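Local coordinates for protein acarbose Kinase Mak1 (Uncultured bacterium, PDB 6WB4) that phosphorylates the antidiabetic drug acarbose with ATP, as a microbiome-derived carbohydrate kinase of the pfkB (ribokinase-like) family, at residues F226-A231 with A236-R241; A198-V203 with C275-H280; V60-N65 with A265-V270. One frame throughout, in Å; residues are numbered along the deposited sequence.

How the contacts relate
The three contacts lead from the large sheet of a ribokinase-like fold to its ATP site. Contact 1 is a hairpin of strands 226-230 and 236-240. Contact 2 starts from the next strand of the same sheet, 200-204, and their centres lie about 11 Å apart; Val228 N and Val201 O, 2.8 Å apart, probably bond across the two strands. Helix 265-280 serves contact 2 near its C-terminal end and contact 3 at its start, their centres being about 15 Å apart. Along the chain contact 1 is nested inside both other loops, whereas contacts 2 and 3 interlock. Contacts 1 and 3, with centres about 18 Å apart, both touch ATP.

Contact 1 (F226-A231 with A236-R241); sequences FVVVMA and ARVWRR. With ATP (adenosine-5'-triphosphate), chain H.
Val228 and Val238 lie side by side on the well-packed face of an antiparallel hairpin, their CG2 methyls 4.0 Å apart. The strand axes run at 166° and approach to 4.5 Å, and hydrogen-bonded pairs alternate with non-hydrogen-bonded ones in a regular ladder. The former are Val227 with Trp239 and Val229 with Arg237, and each is closed by two backbone bonds: Trp239 N reaches Val227 O at 2.7 Å, and Arg237 N reaches Val229 O at 2.8 Å with an N-H...O angle of 178°. Phe226, Met230 (a selenomethionine) and Ala236 share the face of the two valines and are buried. This face loosens at Arg240, partly exposed and paired with Asp243. At its ATP end it meets the ribose: Met230 CG is 3.3 Å and Ala236 CB 3.4 Å from ATP O3', so the hairpin forms part of the nucleotide pocket.

The other face is more open, since Arg237 and Trp239 are both partly exposed. Val229 touches both, one methyl to each. CG1, anti to the backbone N (chi1 -176°), meets the edge of the Arg237 guanidinium near its plane, 3.4 Å from NH1; CG2 touches the pyrrole edge of the indole, 3.8 Å from Trp239 NE1. Both polar ends turn to Glu211, which forms a salt bridge with Arg237 NH1 and accepts a hydrogen bond from Trp239 NE1, while Glu234 pairs with Arg237 NH2.

Helix 211-221 borders this second face, where Val227 meets Val218 and Phe219. Helices 265-280 and 283-298 pack on the first, through Phe269 and Phe273 against Val228 and through Ile283 and Ala287 against Val238. Edgewise, the hairpin is flanked by strands 200-204 and 247-249.

Contact 2 (A198-V203 with C275-H280); sequences ADYVFV and CHYLDH
A single T-shaped aromatic pair, Tyr200 with Tyr277, makes this contact, joining the start of strand 200-204 in the large sheet to the C-terminal part of helix 265-280, which packs on one face of that sheet. Several measurements support the assignment. The ring centroids are 5.2 Å apart and the planes stand at 70° to each other, with the edge of Tyr277 directed at the face of Tyr200. The two segments bury just 101 Å² between them, and the closest CA atoms, those of the same two tyrosines, are separated by 10.3 Å, so side chains alone bridge the gap.

The touching edge is that of Tyr277 CE2. This carbon sits 3.8 Å from Tyr200 CZ and as near to Tyr200 CE1, so it reaches the phenol end of the ring and not its centre. From Tyr200 OH to Tyr277 CE2 the distance is 3.7 Å, and the hydroxyl lies close to the plane of the Tyr277 ring, at its rim. Tyr277 carries its CG opposite the backbone N (chi1 -170°), which sends the ring out from the helix toward the sheet.

Neighbouring rings extend the pair into a cluster. Phe226, on the adjoining strand, lies nearly parallel to Tyr200 and also meets Tyr277 edge-to-face, while His154 lies parallel to Tyr200; Ile283 and Ala286 of helix 283-298 touch Tyr277 as well.

No hydrogen bond passes between the two segments. Cohesion across this pair is thus probably a matter of dispersion and of the weak attraction expected between the partly positive C-H edge of one ring and the pi electrons of another, a link that joins helix to sheet without pairing any polar group across the interface.

Contact 3 (V60-N65 with A265-V270); sequences VGHTGN and AGDSFV. With CA (calcium ion), chain J; ATP (adenosine-5'-triphosphate), chain H; AC1 (4,6-dideoxy-4-{[(1S,4R,5S,6S)-4,5,6-trihydroxy-3-(hydroxymethyl)cyclohex-2-en-1-yl]amino}-alpha-D-glucopyranose), chain D.
His62 ND1 donates to Asp267 OD2 at 2.8 Å, a weak bond, bent to an N-H...O angle of 122°; the ring and carboxylate planes stand 44° apart. With CG lying between the backbone N and the carbonyl carbon (chi1 68°), the imidazole is turned so that its other nitrogen faces the cyclitol ring: NE2 shares a hydrogen bond of 2.8 Å with O4 of the acarviosin unit (AC1), which meets the imidazole at its edge.

In the next shell, AC1 O6B lies 3.4 Å from the gamma phosphorus (PG) of ATP, nearly opposite the bridging O3B; this is consistent with phosphoryl transfer to that hydroxyl. Asp267 OD1 is 3.5 Å from ATP O3G and receives a weak hydrogen bond from a water bound to a calcium ion; Thr63 O coordinates the same ion at 2.6 Å. Arg126 and Asp183 hold AC1 as well.

Ala265, Gly266 and Asp267 belong to the Gly-Ala-Gly-Asp signature of the pfkB family and open helix 265-280, beside the phosphates. That helix packs on strand 226-230 through Phe269 and on helix 283-298 through Ser268, while His62 rides on the loop between strand 57-60 and helix 65-73.

Contact 1 (F226-A231 with A236-R241)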
loop_
_atom_site.group_PDB
_atom_site.type_symbol
_atom_site.label_atom_id
_atom_site.label_comp_id
_atom_site.label_asym_id
_atom_site.label_seq_id
_atom_site.Cartn_x
_atom_site.Cartn_y
_atom_site.Cartn_z
ATOM N N PHE B 226 14.274 13.927 -33.147
ATOM C CA PHE B 226 12.835 14.075 -33.296
ATOM C C PHE B 226 12.142 14.109 -31.934
ATOM O O PHE B 226 12.746 13.777 -30.915
ATOM C CB PHE B 226 12.257 12.937 -34.154
ATOM C CG PHE B 226 12.752 11.571 -33.770
ATOM C CD1 PHE B 226 12.113 10.845 -32.783
ATOM C CD2 PHE B 226 13.849 11.011 -34.403
ATOM C CE1 PHE B 226 12.566 9.587 -32.428
ATOM C CE2 PHE B 226 14.303 9.759 -34.052
ATOM C CZ PHE B 226 13.659 9.045 -33.066
ATOM N N VAL B 227 10.876 14.515 -31.916
ATOM C CA VAL B 227 10.121 14.551 -30.671
ATOM C C VAL B 227 8.804 13.820 -30.859
ATOM O O VAL B 227 8.020 14.151 -31.746
ATOM C CB VAL B 227 9.837 15.993 -30.195
ATOM C CG1 VAL B 227 8.907 15.977 -28.991
ATOM C CG2 VAL B 227 11.131 16.714 -29.853
ATOM N N VAL B 228 8.573 12.809 -30.039
ATOM C CA VAL B 228 7.330 12.064 -30.116
ATOM C C VAL B 228 6.356 12.491 -29.032
ATOM O O VAL B 228 6.610 12.298 -27.839
ATOM C CB VAL B 228 7.573 10.556 -30.000
ATOM C CG1 VAL B 228 6.251 9.804 -30.109
ATOM C CG2 VAL B 228 8.553 10.099 -31.075
ATOM N N VAL B 229 5.238 13.073 -29.456
ATOM C CA VAL B 229 4.192 13.468 -28.528
ATOM C C VAL B 229 3.097 12.430 -28.533
ATOM O O VAL B 229 2.494 12.154 -29.567
ATOM C CB VAL B 229 3.599 14.844 -28.875
ATOM C CG1 VAL B 229 2.589 15.258 -27.820
ATOM C CG2 VAL B 229 4.715 15.882 -28.988
HETATM N N MSE B 230 2.849 11.845 -27.371
HETATM C CA MSE B 230 1.810 10.838 -27.243
HETATM C C MSE B 230 0.526 11.462 -26.706
HETATM O O MSE B 230 0.564 12.318 -25.817
HETATM C CB MSE B 230 2.304 9.698 -26.355
HETATM C CG MSE B 230 3.305 8.800 -27.084
HETATM SE SE MSE B 230 4.573 7.890 -25.930
HETATM C CE MSE B 230 5.271 9.452 -25.003
ATOM N N ALA B 231 -0.607 11.049 -27.269
ATOM C CA ALA B 231 -1.881 11.703 -26.985
ATOM C C ALA B 231 -3.001 10.711 -26.695
ATOM O O ALA B 231 -4.177 11.076 -26.686
ATOM C CB ALA B 231 -2.265 12.594 -28.136
ATOM N N ALA B 236 -0.738 9.504 -31.760
ATOM C CA ALA B 236 0.571 10.096 -31.506
ATOM C C ALA B 236 1.012 11.034 -32.620
ATOM O O ALA B 236 0.613 10.886 -33.778
ATOM C CB ALA B 236 1.611 9.009 -31.313
ATOM N N ARG B 237 1.826 12.014 -32.243
ATOM C CA ARG B 237 2.380 12.982 -33.172
ATOM C C ARG B 237 3.894 12.986 -33.056
ATOM O O ARG B 237 4.441 13.060 -31.956
ATOM C CB ARG B 237 1.775 14.376 -32.928
ATOM C CG ARG B 237 0.292 14.441 -33.330
ATOM C CD ARG B 237 -0.379 15.804 -33.128
ATOM N NE ARG B 237 -1.221 15.885 -31.934
ATOM C CZ ARG B 237 -0.772 16.008 -30.692
ATOM N NH1 ARG B 237 0.530 16.036 -30.459
ATOM N NH2 ARG B 237 -1.626 16.084 -29.678
ATOM N N VAL B 238 4.559 12.883 -34.204
ATOM C CA VAL B 238 6.014 12.848 -34.261
ATOM C C VAL B 238 6.585 14.043 -35.013
ATOM O O VAL B 238 6.309 14.246 -36.196
ATOM C CB VAL B 238 6.524 11.556 -34.931
ATOM C CG1 VAL B 238 8.035 11.564 -35.003
ATOM C CG2 VAL B 238 6.045 10.331 -34.170
ATOM N N TRP B 239 7.383 14.837 -34.314
ATOM C CA TRP B 239 8.025 15.989 -34.915
ATOM C C TRP B 239 9.474 15.704 -35.244
ATOM O O TRP B 239 10.210 15.237 -34.383
ATOM C CB TRP B 239 7.965 17.186 -33.970
ATOM C CG TRP B 239 6.603 17.550 -33.511
ATOM C CD1 TRP B 239 5.874 16.943 -32.531
ATOM C CD2 TRP B 239 5.815 18.637 -33.987
ATOM N NE1 TRP B 239 4.668 17.578 -32.384
ATOM C CE2 TRP B 239 4.607 18.625 -33.268
ATOM C CE3 TRP B 239 6.007 19.620 -34.966
ATOM C CZ2 TRP B 239 3.598 19.555 -33.489
ATOM C CZ3 TRP B 239 5.003 20.538 -35.187
ATOM C CH2 TRP B 239 3.816 20.504 -34.450
ATOM N N ARG B 240 9.886 16.013 -36.472
ATOM C CA ARG B 240 11.293 15.945 -36.868
ATOM C C ARG B 240 11.851 17.356 -37.063
ATOM O O ARG B 240 11.086 18.308 -37.207
ATOM C CB ARG B 240 11.470 15.130 -38.152
ATOM C CG ARG B 240 10.847 13.750 -38.079
ATOM C CD ARG B 240 10.913 13.004 -39.396
ATOM N NE ARG B 240 10.022 13.550 -40.411
ATOM C CZ ARG B 240 9.706 12.908 -41.532
ATOM N NH1 ARG B 240 10.211 11.704 -41.766
ATOM N NH2 ARG B 240 8.889 13.464 -42.416
ATOM N N ARG B 241 13.178 17.486 -37.069
ATOM C CA ARG B 241 13.821 18.779 -37.316
ATOM C C ARG B 241 13.418 19.412 -38.646
ATOM O O ARG B 241 12.857 20.510 -38.671
ATOM C CB ARG B 241 15.347 18.645 -37.268
ATOM C CG ARG B 241 15.945 18.831 -35.884
ATOM C CD ARG B 241 17.468 18.831 -35.912
ATOM N NE ARG B 241 18.029 18.696 -34.569
ATOM C CZ ARG B 241 18.158 19.699 -33.702
ATOM N NH1 ARG B 241 17.777 20.929 -34.035
ATOM N NH2 ARG B 241 18.675 19.474 -32.499
HETATM P PG ATP H . 2.251 6.964 -18.813
HETATM O O1G ATP H . 0.979 6.490 -18.147
HETATM O O2G ATP H . 2.677 8.364 -18.435
HETATM O O3G ATP H . 3.367 5.948 -18.811
HETATM P PB ATP H . 0.816 8.219 -20.885
HETATM O O1B ATP H . -0.446 8.137 -20.058
HETATM O O2B ATP H . 1.555 9.532 -21.013
HETATM O O3B ATP H . 1.848 7.093 -20.366
HETATM P PA ATP H . -0.685 8.304 -23.268
HETATM O O1A ATP H . -0.292 9.713 -23.649
HETATM O O2A ATP H . -2.008 8.060 -22.580
HETATM O O3A ATP H . 0.491 7.676 -22.364
HETATM O "O5'" ATP H . -0.610 7.369 -24.583
HETATM C "C5'" ATP H . 0.652 6.890 -25.057
HETATM C "C4'" ATP H . 0.527 6.137 -26.383
HETATM O "O4'" ATP H . -0.116 4.871 -26.198
HETATM C "C3'" ATP H . -0.275 6.898 -27.428
HETATM O "O3'" ATP H . 0.584 7.547 -28.364
HETATM C "C2'" ATP H . -1.110 5.845 -28.129
HETATM O "O2'" ATP H . -0.533 5.492 -29.391
HETATM C "C1'" ATP H . -1.121 4.651 -27.191
HETATM N N9 ATP H . -2.447 4.698 -26.538
HETATM C C8 ATP H . -2.695 5.159 -25.296
HETATM N N7 ATP H . -4.018 5.088 -24.998
HETATM C C5 ATP H . -4.638 4.576 -26.078
HETATM C C6 ATP H . -6.029 4.234 -26.437
HETATM N N6 ATP H . -7.038 4.434 -25.557
HETATM N N1 ATP H . -6.252 3.720 -27.667
HETATM C C2 ATP H . -5.251 3.516 -28.546
HETATM N N3 ATP H . -3.964 3.801 -28.288
HETATM C C4 ATP H . -3.601 4.322 -27.092
#

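Contact 2 (A198-V203 with C275-H280)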
loop_
_atom_site.group_PDB
_atom_site.type_symbol
_atom_site.label_atom_id
_atom_site.label_comp_id
_atom_site.label_asym_id
_atom_site.label_seq_id
_atom_site.Cartn_x
_atom_site.Cartn_y
_atom_site.Cartn_z
ATOM N N ALA B 198 18.703 14.373 -24.915
ATOM C CA ALA B 198 18.525 13.037 -25.477
ATOM C C ALA B 198 18.297 13.074 -26.980
ATOM O O ALA B 198 17.772 14.044 -27.519
ATOM C CB ALA B 198 17.367 12.315 -24.785
ATOM N N ASP B 199 18.678 11.991 -27.643
ATOM C CA ASP B 199 18.537 11.876 -29.090
ATOM C C ASP B 199 17.075 11.660 -29.469
ATOM O O ASP B 199 16.583 12.242 -30.435
ATOM C CB ASP B 199 19.419 10.737 -29.631
ATOM C CG ASP B 199 20.902 10.955 -29.342
ATOM O OD1 ASP B 199 21.433 12.029 -29.702
ATOM O OD2 ASP B 199 21.540 10.070 -28.735
ATOM N N TYR B 200 16.388 10.793 -28.733
ATOM C CA TYR B 200 14.983 10.524 -29.009
ATOM C C TYR B 200 14.151 10.939 -27.807
ATOM O O TYR B 200 14.262 10.346 -26.735
ATOM C CB TYR B 200 14.747 9.043 -29.338
ATOM C CG TYR B 200 15.875 8.386 -30.110
ATOM C CD1 TYR B 200 16.449 9.004 -31.217
ATOM C CD2 TYR B 200 16.369 7.148 -29.728
ATOM C CE1 TYR B 200 17.481 8.410 -31.916
ATOM C CE2 TYR B 200 17.405 6.545 -30.424
ATOM C CZ TYR B 200 17.956 7.184 -31.516
ATOM O OH TYR B 200 18.988 6.594 -32.210
ATOM N N VAL B 201 13.319 11.959 -27.982
ATOM C CA VAL B 201 12.543 12.493 -26.871
ATOM C C VAL B 201 11.079 12.085 -26.967
ATOM O O VAL B 201 10.453 12.231 -28.016
ATOM C CB VAL B 201 12.634 14.037 -26.813
ATOM C CG1 VAL B 201 11.750 14.611 -25.694
ATOM C CG2 VAL B 201 14.092 14.490 -26.678
ATOM N N PHE B 202 10.549 11.550 -25.870
ATOM C CA PHE B 202 9.135 11.200 -25.783
ATOM C C PHE B 202 8.489 12.075 -24.719
ATOM O O PHE B 202 9.072 12.306 -23.658
ATOM C CB PHE B 202 8.937 9.714 -25.448
ATOM C CG PHE B 202 9.534 8.768 -26.462
ATOM C CD1 PHE B 202 10.871 8.403 -26.390
ATOM C CD2 PHE B 202 8.760 8.252 -27.496
ATOM C CE1 PHE B 202 11.421 7.531 -27.329
ATOM C CE2 PHE B 202 9.306 7.380 -28.436
ATOM C CZ PHE B 202 10.633 7.019 -28.352
ATOM N N VAL B 203 7.287 12.563 -24.993
ATOM C CA VAL B 203 6.588 13.387 -24.018
ATOM C C VAL B 203 5.075 13.236 -24.158
ATOM O O VAL B 203 4.561 13.001 -25.255
ATOM C CB VAL B 203 6.986 14.875 -24.154
ATOM C CG1 VAL B 203 6.632 15.395 -25.544
ATOM C CG2 VAL B 203 6.334 15.725 -23.050
ATOM N N CYS B 275 12.785 -0.645 -30.293
ATOM C CA CYS B 275 13.201 -1.912 -30.888
ATOM C C CYS B 275 13.191 -1.841 -32.408
ATOM O O CYS B 275 14.140 -2.283 -33.057
ATOM C CB CYS B 275 12.320 -3.058 -30.393
ATOM S SG CYS B 275 12.803 -3.629 -28.746
ATOM N N HIS B 276 12.132 -1.262 -32.967
ATOM C CA HIS B 276 12.046 -1.110 -34.409
ATOM C C HIS B 276 13.118 -0.168 -34.942
ATOM O O HIS B 276 13.835 -0.504 -35.883
ATOM C CB HIS B 276 10.675 -0.584 -34.812
ATOM C CG HIS B 276 10.397 -0.699 -36.277
ATOM N ND1 HIS B 276 10.779 0.265 -37.186
ATOM C CD2 HIS B 276 9.763 -1.659 -36.992
ATOM C CE1 HIS B 276 10.394 -0.098 -38.397
ATOM N NE2 HIS B 276 9.777 -1.261 -38.307
ATOM N N TYR B 277 13.229 1.005 -34.325
ATOM C CA TYR B 277 14.100 2.061 -34.832
ATOM C C TYR B 277 15.556 1.636 -34.800
ATOM O O TYR B 277 16.293 1.890 -35.744
ATOM C CB TYR B 277 13.911 3.355 -34.037
ATOM C CG TYR B 277 14.600 4.541 -34.668
ATOM C CD1 TYR B 277 14.023 5.206 -35.746
ATOM C CD2 TYR B 277 15.820 4.998 -34.198
ATOM C CE1 TYR B 277 14.645 6.295 -36.338
ATOM C CE2 TYR B 277 16.449 6.089 -34.785
ATOM C CZ TYR B 277 15.857 6.733 -35.857
ATOM O OH TYR B 277 16.481 7.821 -36.449
ATOM N N LEU B 278 15.964 0.988 -33.714
ATOM C CA LEU B 278 17.325 0.479 -33.582
ATOM C C LEU B 278 17.671 -0.575 -34.640
ATOM O O LEU B 278 18.842 -0.793 -34.947
ATOM C CB LEU B 278 17.540 -0.116 -32.186
ATOM C CG LEU B 278 17.674 0.833 -30.995
ATOM C CD1 LEU B 278 17.416 0.088 -29.685
ATOM C CD2 LEU B 278 19.045 1.489 -30.971
ATOM N N ASP B 279 16.655 -1.234 -35.187
ATOM C CA ASP B 279 16.875 -2.232 -36.227
ATOM C C ASP B 279 16.856 -1.618 -37.620
ATOM O O ASP B 279 17.783 -1.824 -38.397
ATOM C CB ASP B 279 15.841 -3.355 -36.138
ATOM C CG ASP B 279 16.389 -4.597 -35.462
ATOM O OD1 ASP B 279 17.255 -4.454 -34.572
ATOM O OD2 ASP B 279 15.958 -5.714 -35.822
ATOM N N HIS B 280 15.789 -0.890 -37.937
ATOM C CA HIS B 280 15.575 -0.392 -39.292
ATOM C C HIS B 280 16.051 1.042 -39.502
ATOM O O HIS B 280 16.578 1.368 -40.559
ATOM C CB HIS B 280 14.094 -0.498 -39.664
ATOM C CG HIS B 280 13.572 -1.899 -39.662
ATOM N ND1 HIS B 280 13.320 -2.601 -38.504
ATOM C CD2 HIS B 280 13.236 -2.724 -40.682
ATOM C CE1 HIS B 280 12.867 -3.803 -38.808
ATOM N NE2 HIS B 280 12.802 -3.901 -40.124
#

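Contact 3 (V60-N65 with A265-V270)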
loop_
_atom_site.group_PDB
_atom_site.type_symbol
_atom_site.label_atom_id
_atom_site.label_comp_id
_atom_site.label_asym_id
_atom_site.label_seq_id
_atom_site.Cartn_x
_atom_site.Cartn_y
_atom_site.Cartn_z
ATOM N N VAL B 60 5.940 -4.583 -8.696
ATOM C CA VAL B 60 6.907 -3.615 -9.191
ATOM C C VAL B 60 6.163 -2.634 -10.072
ATOM O O VAL B 60 5.306 -3.032 -10.850
ATOM C CB VAL B 60 8.054 -4.307 -9.998
ATOM C CG1 VAL B 60 9.139 -3.317 -10.403
ATOM C CG2 VAL B 60 8.625 -5.465 -9.220
ATOM N N GLY B 61 6.431 -1.343 -9.911
ATOM C CA GLY B 61 5.721 -0.353 -10.700
ATOM C C GLY B 61 6.073 -0.465 -12.176
ATOM O O GLY B 61 6.705 -1.432 -12.597
ATOM N N HIS B 62 5.752 0.554 -12.961
ATOM C CA HIS B 62 5.991 0.447 -14.394
ATOM C C HIS B 62 6.980 1.471 -14.948
ATOM O O HIS B 62 7.334 1.417 -16.126
ATOM C CB HIS B 62 4.659 0.559 -15.145
ATOM C CG HIS B 62 4.033 1.920 -15.071
ATOM N ND1 HIS B 62 4.555 3.016 -15.723
ATOM C CD2 HIS B 62 2.930 2.360 -14.424
ATOM C CE1 HIS B 62 3.806 4.076 -15.472
ATOM N NE2 HIS B 62 2.812 3.704 -14.687
ATOM N N THR B 63 7.466 2.359 -14.092
ATOM C CA THR B 63 8.097 3.583 -14.549
ATOM C C THR B 63 9.406 3.330 -15.303
ATOM O O THR B 63 9.621 3.866 -16.415
ATOM C CB THR B 63 8.351 4.509 -13.345
ATOM O OG1 THR B 63 7.106 4.768 -12.691
ATOM C CG2 THR B 63 8.989 5.819 -13.779
ATOM N N GLY B 64 10.294 2.551 -14.701
ATOM C CA GLY B 64 11.501 2.154 -15.412
ATOM C C GLY B 64 11.261 0.769 -15.983
ATOM O O GLY B 64 11.674 0.417 -17.075
ATOM N N ASN B 65 10.488 0.011 -15.223
ATOM C CA ASN B 65 10.244 -1.391 -15.468
ATOM C C ASN B 65 9.465 -1.709 -16.744
ATOM O O ASN B 65 9.719 -2.714 -17.401
ATOM C CB ASN B 65 9.512 -1.954 -14.244
ATOM C CG ASN B 65 9.175 -3.409 -14.389
ATOM O OD1 ASN B 65 10.056 -4.256 -14.512
ATOM N ND2 ASN B 65 7.884 -3.713 -14.367
ATOM N N ALA B 265 0.609 2.528 -21.177
ATOM C CA ALA B 265 0.675 2.389 -22.624
ATOM C C ALA B 265 1.944 3.042 -23.159
ATOM O O ALA B 265 2.636 2.468 -23.999
ATOM C CB ALA B 265 -0.555 2.991 -23.272
ATOM N N GLY B 266 2.246 4.235 -22.653
ATOM C CA GLY B 266 3.414 4.986 -23.071
ATOM C C GLY B 266 4.704 4.192 -22.983
ATOM O O GLY B 266 5.563 4.293 -23.864
ATOM N N ASP B 267 4.827 3.356 -21.956
ATOM C CA ASP B 267 6.027 2.546 -21.811
ATOM C C ASP B 267 6.156 1.553 -22.961
ATOM O O ASP B 267 7.248 1.327 -23.491
ATOM C CB ASP B 267 6.006 1.808 -20.481
ATOM C CG ASP B 267 5.834 2.743 -19.305
ATOM O OD1 ASP B 267 6.179 3.943 -19.434
ATOM O OD2 ASP B 267 5.370 2.275 -18.245
ATOM N N SER B 268 5.027 0.994 -23.374
ATOM C CA SER B 268 5.013 0.051 -24.480
ATOM C C SER B 268 5.252 0.723 -25.822
ATOM O O SER B 268 5.878 0.143 -26.716
ATOM C CB SER B 268 3.698 -0.716 -24.502
ATOM O OG SER B 268 3.620 -1.534 -23.349
ATOM N N PHE B 269 4.749 1.943 -25.969
ATOM C CA PHE B 269 5.001 2.687 -27.184
ATOM C C PHE B 269 6.513 2.820 -27.329
ATOM O O PHE B 269 7.069 2.504 -28.376
ATOM C CB PHE B 269 4.327 4.064 -27.152
ATOM C CG PHE B 269 4.372 4.796 -28.476
ATOM C CD1 PHE B 269 5.551 5.372 -28.934
ATOM C CD2 PHE B 269 3.232 4.928 -29.248
ATOM C CE1 PHE B 269 5.593 6.037 -30.140
ATOM C CE2 PHE B 269 3.269 5.596 -30.460
ATOM C CZ PHE B 269 4.449 6.149 -30.906
ATOM N N VAL B 270 7.171 3.259 -26.259
ATOM C CA VAL B 270 8.611 3.494 -26.276
ATOM C C VAL B 270 9.383 2.200 -26.569
ATOM O O VAL B 270 10.225 2.175 -27.468
ATOM C CB VAL B 270 9.094 4.117 -24.932
ATOM C CG1 VAL B 270 10.591 4.207 -24.891
ATOM C CG2 VAL B 270 8.487 5.523 -24.727
HETATM CA CA CA J . 10.567 5.507 -18.211
HETATM P PG ATP H . 2.251 6.964 -18.813
HETATM O O1G ATP H . 0.979 6.490 -18.147
HETATM O O2G ATP H . 2.677 8.364 -18.435
HETATM O O3G ATP H . 3.367 5.948 -18.811
HETATM P PB ATP H . 0.816 8.219 -20.885
HETATM O O1B ATP H . -0.446 8.137 -20.058
HETATM O O2B ATP H . 1.555 9.532 -21.013
HETATM O O3B ATP H . 1.848 7.093 -20.366
HETATM P PA ATP H . -0.685 8.304 -23.268
HETATM O O1A ATP H . -0.292 9.713 -23.649
HETATM O O2A ATP H . -2.008 8.060 -22.580
HETATM O O3A ATP H . 0.491 7.676 -22.364
HETATM O "O5'" ATP H . -0.610 7.369 -24.583
HETATM C "C5'" ATP H . 0.652 6.890 -25.057
HETATM C "C4'" ATP H . 0.527 6.137 -26.383
HETATM O "O4'" ATP H . -0.116 4.871 -26.198
HETATM C "C3'" ATP H . -0.275 6.898 -27.428
HETATM O "O3'" ATP H . 0.584 7.547 -28.364
HETATM C "C2'" ATP H . -1.110 5.845 -28.129
HETATM O "O2'" ATP H . -0.533 5.492 -29.391
HETATM C "C1'" ATP H . -1.121 4.651 -27.191
HETATM N N9 ATP H . -2.447 4.698 -26.538
HETATM C C8 ATP H . -2.695 5.159 -25.296
HETATM N N7 ATP H . -4.018 5.088 -24.998
HETATM C C5 ATP H . -4.638 4.576 -26.078
HETATM C C6 ATP H . -6.029 4.234 -26.437
HETATM N N6 ATP H . -7.038 4.434 -25.557
HETATM N N1 ATP H . -6.252 3.720 -27.667
HETATM C C2 ATP H . -5.251 3.516 -28.546
HETATM N N3 ATP H . -3.964 3.801 -28.288
HETATM C C4 ATP H . -3.601 4.322 -27.092
HETATM C C1 AC1 D . 7.383 12.842 -13.459
HETATM O O2 AC1 D . 5.371 14.195 -13.409
HETATM C C2 AC1 D . 5.894 12.906 -13.760
HETATM C C4A AC1 D . 2.181 6.919 -12.743
HETATM C C3 AC1 D . 5.117 11.813 -13.035
HETATM O O3 AC1 D . 3.806 11.751 -13.616
HETATM C C4 AC1 D . 5.785 10.438 -13.135
HETATM N N4A AC1 D . 5.308 9.591 -12.050
HETATM C C5 AC1 D . 7.317 10.476 -13.092
HETATM O O5 AC1 D . 7.858 11.555 -13.849
HETATM C C6 AC1 D . 7.910 9.195 -13.665
HETATM C C1B AC1 D . 3.970 9.027 -12.106
HETATM C C2B AC1 D . 3.822 7.840 -11.140
HETATM O O2B AC1 D . 5.061 7.589 -10.461
HETATM C C3B AC1 D . 3.339 6.564 -11.826
HETATM O O3B AC1 D . 2.952 5.580 -10.854
HETATM O O4 AC1 D . 1.515 5.754 -13.238
HETATM C C5B AC1 D . 2.834 7.664 -13.854
HETATM C C7B AC1 D . 3.623 8.688 -13.541
HETATM C C6B AC1 D . 2.663 7.269 -15.298
HETATM O O6B AC1 D . 3.957 7.257 -15.920
HETATM O O HOH W 1 9.124 5.606 -20.143
HETATM O O HOH W 2 9.986 7.522 -17.529
#